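Local coordinates for protein glycoside Hydrolase (Bacteroides plebeius, PDB 5T3B) that probably hydrolyses glycosidic bonds of polysaccharides, as a gut bacterial member of glycoside hydrolase family 50, whose known enzymes include beta-agarases, at residues A[92-97]-A[117-122]; A[100-105]-A[112-117]; A[212-217]-A[266-271]. One frame throughout, in Å; residues are numbered along the deposited sequence. Where two conformers were deposited one is given.

In the fold
Interactions 1 and 2 are neighbours, their centres about 6 Å apart, and both include Glu117. Interaction 2 pairs strands 102-105 and 111-114 in a buried hairpin, while interaction 1 lays the loop 92-97 over the bend that leads from strand 111-114 into strand 120-126, in a more exposed place. The two are tied directly, as Lys96 O accepts from Arg102 NH2. Interaction 3, about 43 Å from interaction 1 centre to centre, is also buried, though about 25 Å from the chain's centre. Chemistry follows place: regular backbone bonds in the hairpin, one backbone hydrogen bond and lysine-over-ring contact at the surface loop, and largely apolar side-chain packing without hydrogen bonds between the two helical segments.

Interaction 1: A[92-97]-A[117-122]; sequences GQKFKA and EGYPYY. With EDO (1,2-ethanediol), chain F; EDO (1,2-ethanediol), chain I; EDO (1,2-ethanediol), chain O.
The Tyr119 ring carries the outer methylenes of Lys94, CD and CE, over one face, with CE 3.6 Å above the ring plane and offset toward the rim, a CH-pi contact. At the edge of the same ring lie Glu117 CB and C1 of a bound 1,2-ethanediol. Phe95 is met differently: Gly118 O comes to the edge of its ring, in the plane. The setting is the bend joining antiparallel strands 111-114 and 120-126, crossed by the irregular loop 92-97. Lys94 covers the tyrosine because CG stands between backbone N and carbonyl carbon (chi1 75°) and the chain bends farther out, which returns NZ to Phe95 O at 2.8 Å. The ammonium also donates to a second 1,2-ethanediol; at 5.5 Å from the Tyr119 centroid, NZ can add at most a weak cation-pi attraction. One backbone bond spans the segments, Phe95 N to Gly118 O, 2.8 Å long and fairly straight at 162°. Gly118 suits the spot twice over: its phi is positive (93°), and a side chain would run into Phe95 O, which instead takes a CA-H contact from Gly118 CA. At the start of the loop, Gln93 O lies 3.2 Å from Pro120 CD.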
loop_
_atom_site.group_PDB
_atom_site.type_symbol
_atom_site.label_atom_id
_atom_site.label_comp_id
_atom_site.label_asym_id
_atom_site.label_seq_id
_atom_site.Cartn_x
_atom_site.Cartn_y
_atom_site.Cartn_z
ATOM N N GLY A 92 7.518 -11.154 -22.513
ATOM C CA GLY A 92 8.928 -11.017 -22.129
ATOM C C GLY A 92 9.381 -12.184 -21.261
ATOM O O GLY A 92 9.193 -13.365 -21.582
ATOM N N GLN A 93 9.993 -11.858 -20.145
ATOM C CA GLN A 93 10.464 -12.846 -19.168
ATOM C C GLN A 93 9.326 -13.349 -18.367
ATOM O O GLN A 93 8.406 -12.608 -18.003
ATOM C CB GLN A 93 11.510 -12.186 -18.262
ATOM C CG GLN A 93 12.222 -13.118 -17.270
ATOM C CD GLN A 93 13.248 -12.410 -16.429
ATOM O OE1 GLN A 93 13.277 -11.224 -16.374
ATOM N NE2 GLN A 93 14.128 -13.171 -15.791
ATOM N N LYS A 94 9.398 -14.624 -18.034
ATOM C CA LYS A 94 8.540 -15.218 -17.029
ATOM C C LYS A 94 9.394 -16.085 -16.118
ATOM O O LYS A 94 10.579 -16.365 -16.376
ATOM C CB LYS A 94 7.398 -15.975 -17.627
ATOM C CG LYS A 94 7.714 -17.312 -18.240
ATOM C CD LYS A 94 6.470 -18.120 -18.725
ATOM C CE LYS A 94 5.707 -18.663 -17.549
ATOM N NZ LYS A 94 6.367 -19.781 -16.707
ATOM N N PHE A 95 8.800 -16.503 -15.026
ATOM C CA PHE A 95 9.437 -17.248 -13.973
ATOM C C PHE A 95 8.710 -18.555 -13.757
ATOM O O PHE A 95 7.676 -18.860 -14.399
ATOM C CB PHE A 95 9.438 -16.409 -12.684
ATOM C CG PHE A 95 10.129 -15.118 -12.835
ATOM C CD1 PHE A 95 11.497 -15.034 -12.583
ATOM C CD2 PHE A 95 9.469 -14.027 -13.342
ATOM C CE1 PHE A 95 12.176 -13.863 -12.766
ATOM C CE2 PHE A 95 10.143 -12.823 -13.530
ATOM C CZ PHE A 95 11.493 -12.725 -13.250
ATOM N N LYS A 96 9.183 -19.349 -12.805
ATOM C CA LYS A 96 8.481 -20.582 -12.464
ATOM C C LYS A 96 7.064 -20.329 -11.973
ATOM O O LYS A 96 6.834 -19.481 -11.158
ATOM C CB LYS A 96 9.234 -21.349 -11.393
ATOM C CG LYS A 96 8.636 -22.713 -11.073
ATOM C CD LYS A 96 9.391 -23.423 -9.973
ATOM C CE LYS A 96 8.630 -24.696 -9.562
ATOM N NZ LYS A 96 9.072 -25.295 -8.244
ATOM N N ALA A 97 6.143 -21.131 -12.464
ATOM C CA ALA A 97 4.736 -21.102 -12.012
ATOM C C ALA A 97 4.552 -22.022 -10.874
ATOM O O ALA A 97 4.972 -23.186 -10.940
ATOM C CB ALA A 97 3.819 -21.550 -13.146
ATOM N N GLU A 117 0.790 -18.276 -13.031
ATOM C CA GLU A 117 1.405 -18.880 -14.234
ATOM C C GLU A 117 2.867 -18.492 -14.418
ATOM O O GLU A 117 3.474 -18.889 -15.378
ATOM C CB GLU A 117 0.583 -18.497 -15.448
ATOM C CG GLU A 117 -0.806 -19.058 -15.401
ATOM C CD GLU A 117 -1.683 -18.636 -16.577
ATOM O OE1 GLU A 117 -1.188 -18.692 -17.756
ATOM O OE2 GLU A 117 -2.884 -18.348 -16.344
ATOM N N GLY A 118 3.421 -17.744 -13.468
ATOM C CA GLY A 118 4.794 -17.375 -13.538
ATOM C C GLY A 118 5.127 -16.040 -14.196
ATOM O O GLY A 118 6.298 -15.644 -14.266
ATOM N N TYR A 119 4.098 -15.291 -14.635
ATOM C CA TYR A 119 4.358 -14.050 -15.299
ATOM C C TYR A 119 4.474 -12.894 -14.296
ATOM O O TYR A 119 3.797 -12.911 -13.259
ATOM C CB TYR A 119 3.288 -13.751 -16.332
ATOM C CG TYR A 119 3.279 -14.713 -17.465
ATOM C CD1 TYR A 119 3.991 -14.450 -18.634
ATOM C CD2 TYR A 119 2.569 -15.896 -17.374
ATOM C CE1 TYR A 119 4.009 -15.379 -19.663
ATOM C CE2 TYR A 119 2.607 -16.816 -18.383
ATOM C CZ TYR A 119 3.310 -16.563 -19.507
ATOM O OH TYR A 119 3.300 -17.491 -20.535
ATOM N N PRO A 120 5.339 -11.942 -14.612
ATOM C CA PRO A 120 5.556 -10.824 -13.671
ATOM C C PRO A 120 4.325 -9.874 -13.669
ATOM O O PRO A 120 3.968 -9.339 -14.723
ATOM C CB PRO A 120 6.797 -10.108 -14.229
ATOM C CG PRO A 120 6.775 -10.441 -15.677
ATOM C CD PRO A 120 6.207 -11.815 -15.792
ATOM N N TYR A 121 3.770 -9.666 -12.485
ATOM C CA TYR A 121 2.644 -8.790 -12.294
ATOM C C TYR A 121 3.111 -7.575 -11.537
ATOM O O TYR A 121 3.355 -7.670 -10.322
ATOM C CB TYR A 121 1.502 -9.472 -11.514
ATOM C CG TYR A 121 0.382 -8.537 -11.148
ATOM C CD1 TYR A 121 -0.193 -7.707 -12.122
ATOM C CD2 TYR A 121 -0.033 -8.402 -9.831
ATOM C CE1 TYR A 121 -1.133 -6.769 -11.805
ATOM C CE2 TYR A 121 -1.009 -7.453 -9.499
ATOM C CZ TYR A 121 -1.551 -6.653 -10.483
ATOM O OH TYR A 121 -2.468 -5.661 -10.173
ATOM N N TYR A 122 3.208 -6.435 -12.187
ATOM C CA TYR A 122 3.523 -5.191 -11.532
ATOM C C TYR A 122 2.246 -4.701 -10.892
ATOM O O TYR A 122 1.243 -4.470 -11.580
ATOM C CB TYR A 122 4.132 -4.169 -12.494
ATOM C CG TYR A 122 4.750 -3.032 -11.731
ATOM C CD1 TYR A 122 5.993 -3.149 -11.155
ATOM C CD2 TYR A 122 4.034 -1.867 -11.451
ATOM C CE1 TYR A 122 6.533 -2.143 -10.389
ATOM C CE2 TYR A 122 4.574 -0.872 -10.646
ATOM C CZ TYR A 122 5.850 -1.000 -10.130
ATOM O OH TYR A 122 6.376 -0.011 -9.356
HETATM C C1 EDO F . 8.709 -7.889 -17.482
HETATM O O1 EDO F . 8.989 -6.671 -18.195
HETATM C C2 EDO F . 9.625 -8.997 -17.810
HETATM O O2 EDO F . 9.940 -9.040 -19.214
HETATM C C1 EDO I . 6.882 -15.248 -22.527
HETATM O O1 EDO I . 7.694 -14.518 -23.484
HETATM C C2 EDO I . 7.656 -16.497 -22.078
HETATM O O2 EDO I . 8.055 -17.290 -23.234
HETATM C C1 EDO O . 9.134 -23.065 -17.146
HETATM O O1 EDO O . 8.985 -22.388 -15.916
HETATM C C2 EDO O . 8.733 -22.026 -18.143
HETATM O O2 EDO O . 7.313 -21.928 -18.271
#

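Interaction 2: A[100-105]-A[112-117]; sequences RFRVEK and WIVDPE
Phe101 fits a hollow shaped by three residues of segment 112-117. Pro116 CD stands over the centre of its ring, 3.8 Å above the plane, Ile113 CG2 reaches its CD1 at 3.7 Å, and Asp115 CB touches CE1. Val103 continues this face, its CG2 lodged against Ile113 CD1. On the other face the bump is Val114, fitted between Arg102 and Glu104: CG1 lies 4.0 Å from Arg102 NE, and CG2 meets Glu104 CB at 3.6 Å. Arg102 runs alongside the valine as an extended chain and turns its guanidinium edge to Glu104 OE1, which NH1 and NH2 both grip at 3.1 Å; NH2 meets the anti lone pair and also donates to Lys96 O. With an alanine at Arg102, Glu104 OE1 would probably lose both of these donors, Lys96 O its side-chain partner, and Val114 the chain covering one flank. A water joins Arg100 O to Asp115 O. Asp115 OD2 accepts from Ser88 OG, and OD1 takes Glu117 N in an Asx turn where the chain leaves strand 111-114. In the backbone, hydrogen-bonded pairs Arg102-Val114 and Glu104-Trp112 flank the non-hydrogen-bonded pair Val103-Ile113, the pattern of a two-stranded antiparallel beta hairpin.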
loop_
_atom_site.group_PDB
_atom_site.type_symbol
_atom_site.label_atom_id
_atom_site.label_comp_id
_atom_site.label_asym_id
_atom_site.label_seq_id
_atom_site.Cartn_x
_atom_site.Cartn_y
_atom_site.Cartn_z
ATOM N N ARG A 100 0.150 -19.994 -7.700
ATOM C CA ARG A 100 -0.210 -18.998 -6.710
ATOM C C ARG A 100 0.659 -17.767 -6.924
ATOM O O ARG A 100 1.818 -17.867 -7.356
ATOM C CB ARG A 100 0.065 -19.551 -5.295
ATOM C CG ARG A 100 -0.777 -20.749 -4.953
ATOM C CD ARG A 100 -2.259 -20.504 -4.834
ATOM N NE ARG A 100 -2.594 -19.540 -3.797
ATOM C CZ ARG A 100 -2.622 -19.828 -2.505
ATOM N NH1 ARG A 100 -2.479 -21.074 -2.079
ATOM N NH2 ARG A 100 -2.794 -18.873 -1.641
ATOM N N PHE A 101 0.122 -16.613 -6.556
ATOM C CA PHE A 101 0.939 -15.405 -6.468
ATOM C C PHE A 101 2.117 -15.661 -5.540
ATOM O O PHE A 101 1.949 -16.200 -4.455
ATOM C CB PHE A 101 0.097 -14.194 -6.009
ATOM C CG PHE A 101 -0.724 -13.585 -7.107
ATOM C CD1 PHE A 101 -0.131 -12.779 -8.061
ATOM C CD2 PHE A 101 -2.059 -13.842 -7.197
ATOM C CE1 PHE A 101 -0.878 -12.210 -9.101
ATOM C CE2 PHE A 101 -2.813 -13.274 -8.227
ATOM C CZ PHE A 101 -2.223 -12.469 -9.176
ATOM N N ARG A 102 3.255 -15.152 -5.933
ATOM C CA ARG A 102 4.475 -15.312 -5.111
ATOM C C ARG A 102 5.446 -14.177 -5.433
ATOM O O ARG A 102 5.153 -13.360 -6.292
ATOM C CB ARG A 102 5.101 -16.691 -5.365
ATOM C CG ARG A 102 5.676 -16.841 -6.735
ATOM C CD ARG A 102 6.107 -18.283 -7.021
ATOM N NE ARG A 102 6.834 -18.424 -8.233
ATOM C CZ ARG A 102 8.081 -18.067 -8.394
ATOM N NH1 ARG A 102 8.818 -17.617 -7.364
ATOM N NH2 ARG A 102 8.622 -18.130 -9.585
ATOM N N VAL A 103 6.588 -14.132 -4.741
ATOM C CA VAL A 103 7.558 -13.089 -4.899
ATOM C C VAL A 103 8.818 -13.653 -5.509
ATOM O O VAL A 103 9.342 -14.660 -5.009
ATOM C CB VAL A 103 7.845 -12.379 -3.573
ATOM C CG1 VAL A 103 8.816 -11.257 -3.742
ATOM C CG2 VAL A 103 6.557 -11.911 -2.927
ATOM N N GLU A 104 9.363 -12.963 -6.515
ATOM C CA GLU A 104 10.621 -13.304 -7.162
ATOM C C GLU A 104 11.612 -12.099 -7.197
ATOM O O GLU A 104 11.270 -10.992 -6.938
ATOM C CB GLU A 104 10.314 -13.637 -8.597
ATOM C CG GLU A 104 10.145 -15.122 -8.781
ATOM C CD GLU A 104 11.460 -15.853 -8.790
ATOM O OE1 GLU A 104 11.391 -17.045 -8.899
ATOM O OE2 GLU A 104 12.537 -15.247 -8.655
ATOM N N LYS A 105 12.859 -12.333 -7.645
ATOM C CA LYS A 105 13.849 -11.255 -7.885
ATOM C C LYS A 105 14.634 -11.624 -9.137
ATOM O O LYS A 105 15.059 -12.781 -9.284
ATOM C CB LYS A 105 14.764 -11.012 -6.632
ATOM C CG LYS A 105 15.813 -9.934 -6.881
ATOM C CD LYS A 105 16.445 -9.153 -5.704
ATOM C CE LYS A 105 17.180 -9.821 -4.598
ATOM N NZ LYS A 105 17.315 -8.811 -3.512
ATOM N N TRP A 112 9.796 -8.797 -8.200
ATOM C CA TRP A 112 8.504 -8.881 -8.849
ATOM C C TRP A 112 7.561 -9.717 -8.070
ATOM O O TRP A 112 7.933 -10.780 -7.543
ATOM C CB TRP A 112 8.640 -9.575 -10.207
ATOM C CG TRP A 112 9.400 -8.863 -11.255
ATOM C CD1 TRP A 112 10.702 -9.114 -11.555
ATOM C CD2 TRP A 112 8.998 -7.772 -12.094
ATOM N NE1 TRP A 112 11.107 -8.286 -12.503
ATOM C CE2 TRP A 112 10.087 -7.468 -12.893
ATOM C CE3 TRP A 112 7.829 -7.071 -12.273
ATOM C CZ2 TRP A 112 10.057 -6.479 -13.867
ATOM C CZ3 TRP A 112 7.802 -6.089 -13.271
ATOM C CH2 TRP A 112 8.920 -5.810 -14.024
ATOM N N ILE A 113 6.302 -9.293 -8.000
ATOM C CA ILE A 113 5.243 -10.278 -7.786
ATOM C C ILE A 113 5.097 -11.094 -9.081
ATOM O O ILE A 113 5.106 -10.530 -10.159
ATOM C CB ILE A 113 3.916 -9.593 -7.436
ATOM C CG1 ILE A 113 4.062 -8.857 -6.132
ATOM C CG2 ILE A 113 2.737 -10.582 -7.475
ATOM C CD1 ILE A 113 4.260 -9.692 -5.005
ATOM N N VAL A 114 4.952 -12.420 -8.905
ATOM C CA VAL A 114 4.765 -13.347 -10.039
ATOM C C VAL A 114 3.382 -13.953 -9.847
ATOM O O VAL A 114 2.998 -14.347 -8.734
ATOM C CB VAL A 114 5.902 -14.412 -10.008
ATOM C CG1 VAL A 114 5.642 -15.636 -10.837
ATOM C CG2 VAL A 114 7.201 -13.630 -10.390
ATOM N N ASP A 115 2.643 -14.034 -10.961
ATOM C CA ASP A 115 1.307 -14.564 -10.959
ATOM C C ASP A 115 1.268 -16.083 -10.936
ATOM O O ASP A 115 2.330 -16.729 -10.989
ATOM C CB ASP A 115 0.486 -13.911 -12.089
ATOM C CG ASP A 115 0.756 -14.462 -13.463
ATOM O OD1 ASP A 115 1.301 -15.553 -13.654
ATOM O OD2 ASP A 115 0.347 -13.721 -14.425
ATOM N N PRO A 116 0.096 -16.666 -10.802
ATOM C CA PRO A 116 0.034 -18.143 -10.715
ATOM C C PRO A 116 0.701 -18.914 -11.873
ATOM O O PRO A 116 1.063 -20.056 -11.665
ATOM C CB PRO A 116 -1.447 -18.406 -10.698
ATOM C CG PRO A 116 -2.015 -17.217 -9.900
ATOM C CD PRO A 116 -1.207 -16.069 -10.460
ATOM N N GLU A 117 0.790 -18.276 -13.031
ATOM C CA GLU A 117 1.405 -18.880 -14.234
ATOM C C GLU A 117 2.867 -18.492 -14.418
ATOM O O GLU A 117 3.474 -18.889 -15.378
ATOM C CB GLU A 117 0.583 -18.497 -15.448
ATOM C CG GLU A 117 -0.806 -19.058 -15.401
ATOM C CD GLU A 117 -1.683 -18.636 -16.577
ATOM O OE1 GLU A 117 -1.188 -18.692 -17.756
ATOM O OE2 GLU A 117 -2.884 -18.348 -16.344
HETATM O O HOH W 1 3.594 -18.741 -9.410
#

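Interaction 3: A[212-217]-A[266-271]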
loop_
_atom_site.group_PDB
_atom_site.type_symbol
_atom_site.label_atom_id
_atom_site.label_comp_id
_atom_site.label_asym_id
_atom_site.label_seq_id
_atom_site.Cartn_x
_atom_site.Cartn_y
_atom_site.Cartn_z
ATOM N N VAL A 212 -6.078 2.867 22.610
ATOM C CA VAL A 212 -5.976 2.225 21.313
ATOM C C VAL A 212 -4.649 2.465 20.609
ATOM O O VAL A 212 -4.153 1.610 19.879
ATOM C CB VAL A 212 -7.156 2.672 20.407
ATOM C CG1 VAL A 212 -7.053 4.167 20.087
ATOM C CG2 VAL A 212 -7.229 1.840 19.146
ATOM N N ASN A 213 -4.035 3.614 20.847
ATOM C CA ASN A 213 -2.749 3.934 20.206
ATOM C C ASN A 213 -1.613 3.093 20.715
ATOM O O ASN A 213 -0.546 3.116 20.122
ATOM C CB ASN A 213 -2.469 5.421 20.280
ATOM C CG ASN A 213 -3.635 6.225 19.654
ATOM O OD1 ASN A 213 -4.060 5.949 18.567
ATOM N ND2 ASN A 213 -4.192 7.114 20.392
ATOM N N LEU A 214 -1.826 2.395 21.826
ATOM C CA LEU A 214 -0.859 1.458 22.382
ATOM C C LEU A 214 -1.164 -0.006 22.035
ATOM O O LEU A 214 -0.582 -0.908 22.612
ATOM C CB LEU A 214 -0.744 1.642 23.896
ATOM C CG LEU A 214 -0.355 3.037 24.358
ATOM C CD1 LEU A 214 -0.192 3.095 25.879
ATOM C CD2 LEU A 214 0.815 3.677 23.610
ATOM N N LYS A 215 -2.042 -0.230 21.065
ATOM C CA LYS A 215 -2.465 -1.581 20.773
ATOM C C LYS A 215 -1.361 -2.532 20.324
ATOM O O LYS A 215 -1.477 -3.722 20.548
ATOM C CB LYS A 215 -3.639 -1.617 19.830
ATOM C CG LYS A 215 -3.333 -1.166 18.428
ATOM C CD LYS A 215 -4.571 -1.359 17.579
ATOM C CE LYS A 215 -4.381 -1.055 16.189
ATOM N NZ LYS A 215 -5.840 -1.072 15.711
ATOM N N ILE A 216 -0.275 -2.003 19.761
ATOM C CA ILE A 216 0.795 -2.879 19.427
ATOM C C ILE A 216 1.362 -3.608 20.666
ATOM O O ILE A 216 1.931 -4.695 20.536
ATOM C CB ILE A 216 1.940 -2.126 18.709
ATOM C CG1 ILE A 216 2.984 -3.096 18.097
ATOM C CG2 ILE A 216 2.579 -1.107 19.576
ATOM C CD1 ILE A 216 2.445 -4.058 17.063
ATOM N N GLY A 217 1.183 -3.056 21.858
ATOM C CA GLY A 217 1.623 -3.726 23.051
ATOM C C GLY A 217 0.935 -5.041 23.353
ATOM O O GLY A 217 1.415 -5.842 24.178
ATOM N N ASP A 266 8.288 5.572 25.603
ATOM C CA ASP A 266 7.878 6.490 26.675
ATOM C C ASP A 266 6.456 6.221 27.162
ATOM O O ASP A 266 6.186 6.111 28.373
ATOM C CB ASP A 266 7.902 7.938 26.212
ATOM C CG ASP A 266 9.286 8.476 25.975
ATOM O OD1 ASP A 266 10.282 7.778 26.152
ATOM O OD2 ASP A 266 9.351 9.662 25.591
ATOM N N ARG A 267 5.539 6.051 26.203
ATOM C CA ARG A 267 4.143 5.804 26.554
ATOM C C ARG A 267 3.970 4.444 27.275
ATOM O O ARG A 267 3.196 4.368 28.233
ATOM C CB ARG A 267 3.177 5.911 25.344
ATOM C CG ARG A 267 2.748 7.349 24.982
ATOM C CD ARG A 267 1.991 7.458 23.643
ATOM N NE ARG A 267 2.795 6.942 22.488
ATOM C CZ ARG A 267 2.299 6.474 21.346
ATOM N NH1 ARG A 267 1.030 6.403 21.125
ATOM N NH2 ARG A 267 3.118 6.133 20.402
ATOM N N PHE A 268 4.708 3.398 26.877
ATOM C CA PHE A 268 4.568 2.129 27.548
ATOM C C PHE A 268 5.054 2.266 28.998
ATOM O O PHE A 268 4.438 1.728 29.889
ATOM C CB PHE A 268 5.336 1.016 26.858
ATOM C CG PHE A 268 4.652 0.399 25.673
ATOM C CD1 PHE A 268 3.687 1.035 24.916
ATOM C CD2 PHE A 268 4.969 -0.879 25.320
ATOM C CE1 PHE A 268 3.066 0.420 23.862
ATOM C CE2 PHE A 268 4.414 -1.453 24.199
ATOM C CZ PHE A 268 3.470 -0.798 23.445
ATOM N N LEU A 269 6.144 3.000 29.178
ATOM C CA LEU A 269 6.704 3.128 30.539
ATOM C C LEU A 269 5.802 3.901 31.457
ATOM O O LEU A 269 5.934 3.785 32.693
ATOM C CB LEU A 269 8.096 3.748 30.484
ATOM C CG LEU A 269 9.231 2.859 29.892
ATOM C CD1 LEU A 269 10.483 3.678 29.652
ATOM C CD2 LEU A 269 9.486 1.658 30.753
ATOM N N LYS A 270 4.973 4.775 30.862
ATOM C CA LYS A 270 4.012 5.581 31.644
ATOM C C LYS A 270 2.619 4.938 31.848
ATOM O O LYS A 270 1.760 5.497 32.495
ATOM C CB LYS A 270 3.915 6.992 31.038
ATOM C CG LYS A 270 5.181 7.820 31.064
ATOM C CD LYS A 270 5.687 8.095 32.475
ATOM C CE LYS A 270 6.337 9.463 32.623
ATOM N NZ LYS A 270 6.427 9.764 34.075
ATOM N N ILE A 271 2.432 3.715 31.356
ATOM C CA ILE A 271 1.187 2.973 31.595
ATOM C C ILE A 271 1.018 2.824 33.106
ATOM O O ILE A 271 1.962 2.432 33.784
ATOM C CB ILE A 271 1.200 1.595 30.915
ATOM C CG1 ILE A 271 1.131 1.743 29.379
ATOM C CG2 ILE A 271 0.024 0.790 31.393
ATOM C CD1 ILE A 271 1.401 0.424 28.701
#
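Leu214 is the side chain that brings these two segments together, filling the angle between Arg267, Phe268 and Ile271. In this alpha-helical part of the enzyme, a 3-10 turn in a loop, 212-217, packs against helix 264-269 and the residues after it. With CG beside its backbone N (chi1 -57°), Leu214 splits its two methyls between different partners. CD2 goes to Arg267 CB, 3.7 Å away, and also meets the edge of the Phe268 ring, where it lies 4.0 Å from CE1. CD1 points the other way and meets Ile271 tip to tip, 4.0 Å from CG1.

Arg267 bends partway along its chain, and in one of its two modelled conformers the guanidinium swings back over Leu214 CD2, while Asn213 CB comes to its edge at 3.7 Å from NH1. Because two conformers were modelled, the guanidinium's share of the contact is less certain. The charge is answered elsewhere, by a salt bridge from NH1 to Asp256.

Phe268 is the other large contributor. Its CG stands beside the backbone N (chi1 -81°), which aims the ring at the 3-10 segment. Ile216 approaches at about a right angle and puts CG2 4.0 Å from CZ. Ala278 and Ala282 of helix 277-288 also touch the ring, and Phe306 of helix 300-324 meets it with the ring planes steeply inclined. No hydrogen bond joins the two segments, so their fit rests on shape. It is tightest at Gly217, where any side chain would collide with the phenylalanine: with no side chain on its alpha carbon, Gly217 CA comes to 3.5 Å from Phe268 CZ.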